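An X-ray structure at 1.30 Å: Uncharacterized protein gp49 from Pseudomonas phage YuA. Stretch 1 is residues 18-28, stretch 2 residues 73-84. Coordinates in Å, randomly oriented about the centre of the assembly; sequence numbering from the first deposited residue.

Stretch 1 (18-28) LIVVTYWEPYV
Stretch 2 73-84: RIDQAVFDRMEG

Residues 18-25 form a β-strand, already under way before the stretch begins, and residues 26-28 continue as an extended loop. Residues 73-82 form the last turns of an α-helix, held by i to i+4 bonds such as V78 N to I74 O (2.8 Å) and E83 N to F79 O (2.8 Å); E83 is the first residue to leave helical phi/psi (-101/11). The helix lies across the strand, with 10.2 Å between axes at closest approach and 67° between their N-to-C directions (signed crossing angle -67°). The register is set by CA pairs: V21 CA to V78 CA is 7.3 Å, W24 CA to M82 CA 7.5 Å, and P26 CA to E83 CA 7.4 Å.

The apolar contact alternates along the strand only from 19 to 21: I19 and V21 point toward the helix while V20 between them points away. T22, at phi/psi -103/-22, breaks the alternation, so that W24 rather than Y23 points toward the helix. On the helix, I74, V78 and M82, spaced four apart, point toward the strand. Branched aliphatic side chains suit this buried layer because they fill space without leaving polar groups unpaired. I19 (chi1 m, chi2 m) places CD1 4.0 Å from I74 CG2 (I74 is m, t) and CG2 3.9 Å from V78 CG2. V21 and V78, both t, meet through V21 CG2 and V78 CG1 at 3.8 Å, and V21 CG2 also lies 4.1 Å from SE of M82, a selenomethionine.

The indole of W24 (chi1 t, chi2 -109°) is the broadest surface in the contact. The backbone of M82 puts CB over one face, 3.4 Å from the centroid of the five-membered ring and 7° off its normal, a CH-pi contact; its m, m, m chi angles then place SE obliquely, 5.3 Å from that centroid. The six-membered ring lies back toward the helix N-terminus, with W24 CZ3 3.7 Å from V78 CG1 and W24 CZ2 3.8 Å from F79 CD1 (F79 chi1 t, chi2 103°). F79 CE1 lies 4.3 Å from Y27 CB; Y27 (chi1 t, chi2 72°) starts toward the helix, but its end leads away.

Polar bonding centers on E83, whose m, m side chain, with chi3 at -31°, brings its carboxylate to the strand's end. E83 OE2 accepts two nearly linear hydrogen bonds, from W24 NE1 (2.9 Å, 165°), near the plane of the indole, and from Y27 N (3.0 Å, 170°). One atom thus ties indole and loop backbone to the helix end. A water extends the link, 2.6 Å from E83 OE1 and 2.7 Å from Y27 O.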

# COMPACT_ATOMS: atom_id res chain seq x y z
N LEU A 18 -4.18 12.51 -1.05
CA LEU A 18 -4.50 11.36 -1.85
C LEU A 18 -3.32 10.41 -1.77
O LEU A 18 -2.16 10.82 -1.83
CB LEU A 18 -4.72 11.80 -3.29
CG LEU A 18 -5.57 11.03 -4.26
CD1 LEU A 18 -6.98 10.84 -3.73
CD2 LEU A 18 -5.61 11.83 -5.54
N ILE A 19 -3.63 9.13 -1.61
CA ILE A 19 -2.61 8.09 -1.76
C ILE A 19 -2.82 7.46 -3.14
O ILE A 19 -3.92 7.02 -3.48
CB ILE A 19 -2.72 7.01 -0.65
CG1 ILE A 19 -2.58 7.65 0.75
CG2 ILE A 19 -1.69 5.88 -0.87
CD1 ILE A 19 -1.32 8.44 1.02
N VAL A 20 -1.76 7.45 -3.95
CA VAL A 20 -1.82 6.84 -5.26
C VAL A 20 -0.95 5.59 -5.23
O VAL A 20 0.22 5.64 -4.80
CB VAL A 20 -1.36 7.85 -6.34
CG1 VAL A 20 -1.11 7.16 -7.68
CG2 VAL A 20 -2.40 8.93 -6.48
N VAL A 21 -1.53 4.47 -5.62
CA VAL A 21 -0.81 3.22 -5.67
C VAL A 21 -0.26 3.04 -7.08
O VAL A 21 -1.02 3.03 -8.05
CB VAL A 21 -1.74 2.04 -5.31
CG1 VAL A 21 -0.96 0.74 -5.25
CG2 VAL A 21 -2.45 2.29 -3.98
N THR A 22 1.07 2.92 -7.18
CA THR A 22 1.74 2.87 -8.49
C THR A 22 2.17 1.46 -8.89
O THR A 22 2.42 1.20 -10.07
CB THR A 22 2.97 3.79 -8.54
OG1 THR A 22 3.90 3.39 -7.55
CG2 THR A 22 2.58 5.25 -8.30
N TYR A 23 2.31 0.58 -7.91
CA TYR A 23 2.61 -0.82 -8.17
C TYR A 23 1.95 -1.65 -7.07
O TYR A 23 2.01 -1.27 -5.91
CB TYR A 23 4.13 -1.07 -8.22
CG TYR A 23 4.42 -2.52 -8.58
CD1 TYR A 23 4.36 -2.95 -9.91
CD2 TYR A 23 4.64 -3.47 -7.59
CE1 TYR A 23 4.56 -4.29 -10.25
CE2 TYR A 23 4.85 -4.81 -7.93
CZ TYR A 23 4.79 -5.20 -9.24
OH TYR A 23 4.99 -6.53 -9.55
N TRP A 24 1.35 -2.78 -7.44
CA TRP A 24 0.81 -3.70 -6.43
C TRP A 24 1.10 -5.13 -6.80
O TRP A 24 0.72 -5.59 -7.87
CB TRP A 24 -0.69 -3.50 -6.13
CG TRP A 24 -1.12 -4.34 -4.96
CD1 TRP A 24 -1.92 -5.45 -4.97
CD2 TRP A 24 -0.73 -4.15 -3.59
NE1 TRP A 24 -2.05 -5.94 -3.70
CE2 TRP A 24 -1.32 -5.18 -2.83
CE3 TRP A 24 0.06 -3.20 -2.94
CZ2 TRP A 24 -1.15 -5.28 -1.44
CZ3 TRP A 24 0.24 -3.29 -1.56
CH2 TRP A 24 -0.36 -4.33 -0.83
N GLU A 25 1.75 -5.86 -5.90
CA GLU A 25 1.97 -7.28 -6.09
C GLU A 25 0.87 -8.01 -5.33
O GLU A 25 0.86 -7.97 -4.11
CB GLU A 25 3.34 -7.69 -5.56
CG GLU A 25 3.76 -9.11 -5.97
CD GLU A 25 3.86 -9.26 -7.47
OE1 GLU A 25 4.67 -8.54 -8.08
OE2 GLU A 25 3.14 -10.11 -8.04
N PRO A 26 -0.05 -8.68 -6.05
CA PRO A 26 -1.16 -9.31 -5.30
C PRO A 26 -0.69 -10.31 -4.26
O PRO A 26 0.29 -11.04 -4.50
CB PRO A 26 -1.96 -10.04 -6.40
CG PRO A 26 -1.70 -9.21 -7.63
CD PRO A 26 -0.25 -8.78 -7.51
N TYR A 27 -1.38 -10.36 -3.12
CA TYR A 27 -1.05 -11.35 -2.10
C TYR A 27 -1.39 -12.74 -2.65
O TYR A 27 -2.49 -12.94 -3.18
CB TYR A 27 -1.83 -11.11 -0.82
CG TYR A 27 -1.42 -12.01 0.32
CD1 TYR A 27 -0.19 -11.85 0.97
CD2 TYR A 27 -2.27 -13.04 0.74
CE1 TYR A 27 0.18 -12.67 2.02
CE2 TYR A 27 -1.91 -13.86 1.79
CZ TYR A 27 -0.69 -13.67 2.43
OH TYR A 27 -0.34 -14.46 3.48
N VAL A 28 -0.48 -13.69 -2.51
CA VAL A 28 -0.72 -15.08 -2.90
C VAL A 28 -0.51 -15.90 -1.65
O VAL A 28 0.57 -15.87 -1.05
CB VAL A 28 0.27 -15.56 -3.98
CG1 VAL A 28 -0.15 -16.93 -4.49
CG2 VAL A 28 0.27 -14.59 -5.15
N ARG A 73 1.30 2.58 8.74
CA ARG A 73 -0.16 2.66 8.73
C ARG A 73 -0.69 2.75 7.30
O ARG A 73 -1.61 2.04 6.93
CB ARG A 73 -0.62 3.88 9.54
CG ARG A 73 -2.14 3.99 9.64
CD ARG A 73 -2.60 5.31 10.29
NE ARG A 73 -2.25 6.51 9.52
CZ ARG A 73 -2.86 6.93 8.41
NH1 ARG A 73 -3.85 6.22 7.86
NH2 ARG A 73 -2.43 8.02 7.81
N ILE A 74 -0.09 3.59 6.48
CA ILE A 74 -0.54 3.71 5.09
C ILE A 74 -0.24 2.44 4.28
O ILE A 74 -1.03 2.05 3.42
CB ILE A 74 -0.00 5.00 4.44
CG1 ILE A 74 -0.58 6.23 5.15
CG2 ILE A 74 -0.36 5.04 2.96
CD1 ILE A 74 0.17 7.54 4.83
N ASP A 75 0.88 1.77 4.56
CA ASP A 75 1.15 0.48 3.92
C ASP A 75 -0.06 -0.44 4.11
O ASP A 75 -0.51 -1.11 3.18
CB ASP A 75 2.35 -0.22 4.56
CG ASP A 75 3.69 0.27 4.05
OD1 ASP A 75 3.75 1.03 3.07
OD2 ASP A 75 4.71 -0.16 4.64
N GLN A 76 -0.59 -0.48 5.34
CA GLN A 76 -1.73 -1.34 5.59
C GLN A 76 -3.01 -0.85 4.93
O GLN A 76 -3.82 -1.67 4.47
CB GLN A 76 -1.93 -1.53 7.10
CG GLN A 76 -3.04 -2.54 7.41
CD GLN A 76 -2.62 -3.94 7.06
OE1 GLN A 76 -1.55 -4.38 7.47
NE2 GLN A 76 -3.46 -4.67 6.31
N ALA A 77 -3.20 0.46 4.87
CA ALA A 77 -4.32 1.05 4.15
C ALA A 77 -4.28 0.68 2.66
O ALA A 77 -5.32 0.39 2.05
CB ALA A 77 -4.31 2.57 4.34
N VAL A 78 -3.08 0.69 2.08
CA VAL A 78 -2.91 0.28 0.69
C VAL A 78 -3.21 -1.21 0.53
O VAL A 78 -3.91 -1.59 -0.39
CB VAL A 78 -1.48 0.64 0.19
CG1 VAL A 78 -1.20 0.05 -1.19
CG2 VAL A 78 -1.33 2.15 0.16
N PHE A 79 -2.69 -2.05 1.42
CA PHE A 79 -3.05 -3.47 1.37
C PHE A 79 -4.57 -3.68 1.40
O PHE A 79 -5.12 -4.42 0.59
CB PHE A 79 -2.37 -4.21 2.53
CG PHE A 79 -2.60 -5.71 2.54
CD1 PHE A 79 -1.61 -6.59 2.12
CD2 PHE A 79 -3.80 -6.24 3.00
CE1 PHE A 79 -1.83 -7.98 2.12
CE2 PHE A 79 -4.01 -7.61 3.02
CZ PHE A 79 -3.02 -8.48 2.59
N ASP A 80 -5.24 -3.00 2.33
CA ASP A 80 -6.67 -3.21 2.49
C ASP A 80 -7.41 -2.73 1.24
O ASP A 80 -8.35 -3.36 0.79
CB ASP A 80 -7.18 -2.47 3.72
CG ASP A 80 -6.68 -3.08 5.03
OD1 ASP A 80 -6.18 -4.23 5.06
OD2 ASP A 80 -6.81 -2.37 6.04
N ARG A 81 -6.97 -1.62 0.65
CA ARG A 81 -7.59 -1.12 -0.59
C ARG A 81 -7.38 -2.11 -1.74
O ARG A 81 -8.31 -2.42 -2.48
CB ARG A 81 -7.03 0.27 -0.92
CG ARG A 81 -7.42 0.80 -2.29
CD ARG A 81 -8.92 0.83 -2.56
NE ARG A 81 -9.17 1.25 -3.94
CZ ARG A 81 -9.10 0.44 -5.00
NH1 ARG A 81 -8.79 -0.85 -4.87
NH2 ARG A 81 -9.33 0.92 -6.20
N MSE A 82 -6.15 -2.61 -1.88
CA MSE A 82 -5.82 -3.43 -3.04
C MSE A 82 -6.27 -4.87 -2.94
O MSE A 82 -6.43 -5.54 -3.95
CB MSE A 82 -4.32 -3.36 -3.34
CG MSE A 82 -3.77 -1.94 -3.63
SE MSE A 82 -4.74 -0.94 -4.95
CE MSE A 82 -4.42 -2.07 -6.50
N GLU A 83 -6.50 -5.32 -1.71
CA GLU A 83 -6.96 -6.68 -1.47
C GLU A 83 -8.46 -6.76 -1.19
O GLU A 83 -8.96 -7.80 -0.81
CB GLU A 83 -6.14 -7.34 -0.35
CG GLU A 83 -4.65 -7.44 -0.70
CD GLU A 83 -4.35 -8.46 -1.78
OE1 GLU A 83 -5.08 -9.47 -1.86
OE2 GLU A 83 -3.37 -8.25 -2.54
N GLY A 84 -9.16 -5.65 -1.41
CA GLY A 84 -10.59 -5.56 -1.10
C GLY A 84 -11.46 -6.08 -2.22
O GLY A 84 -10.97 -6.64 -3.19
O HOH W 1 -4.68 -11.43 -3.58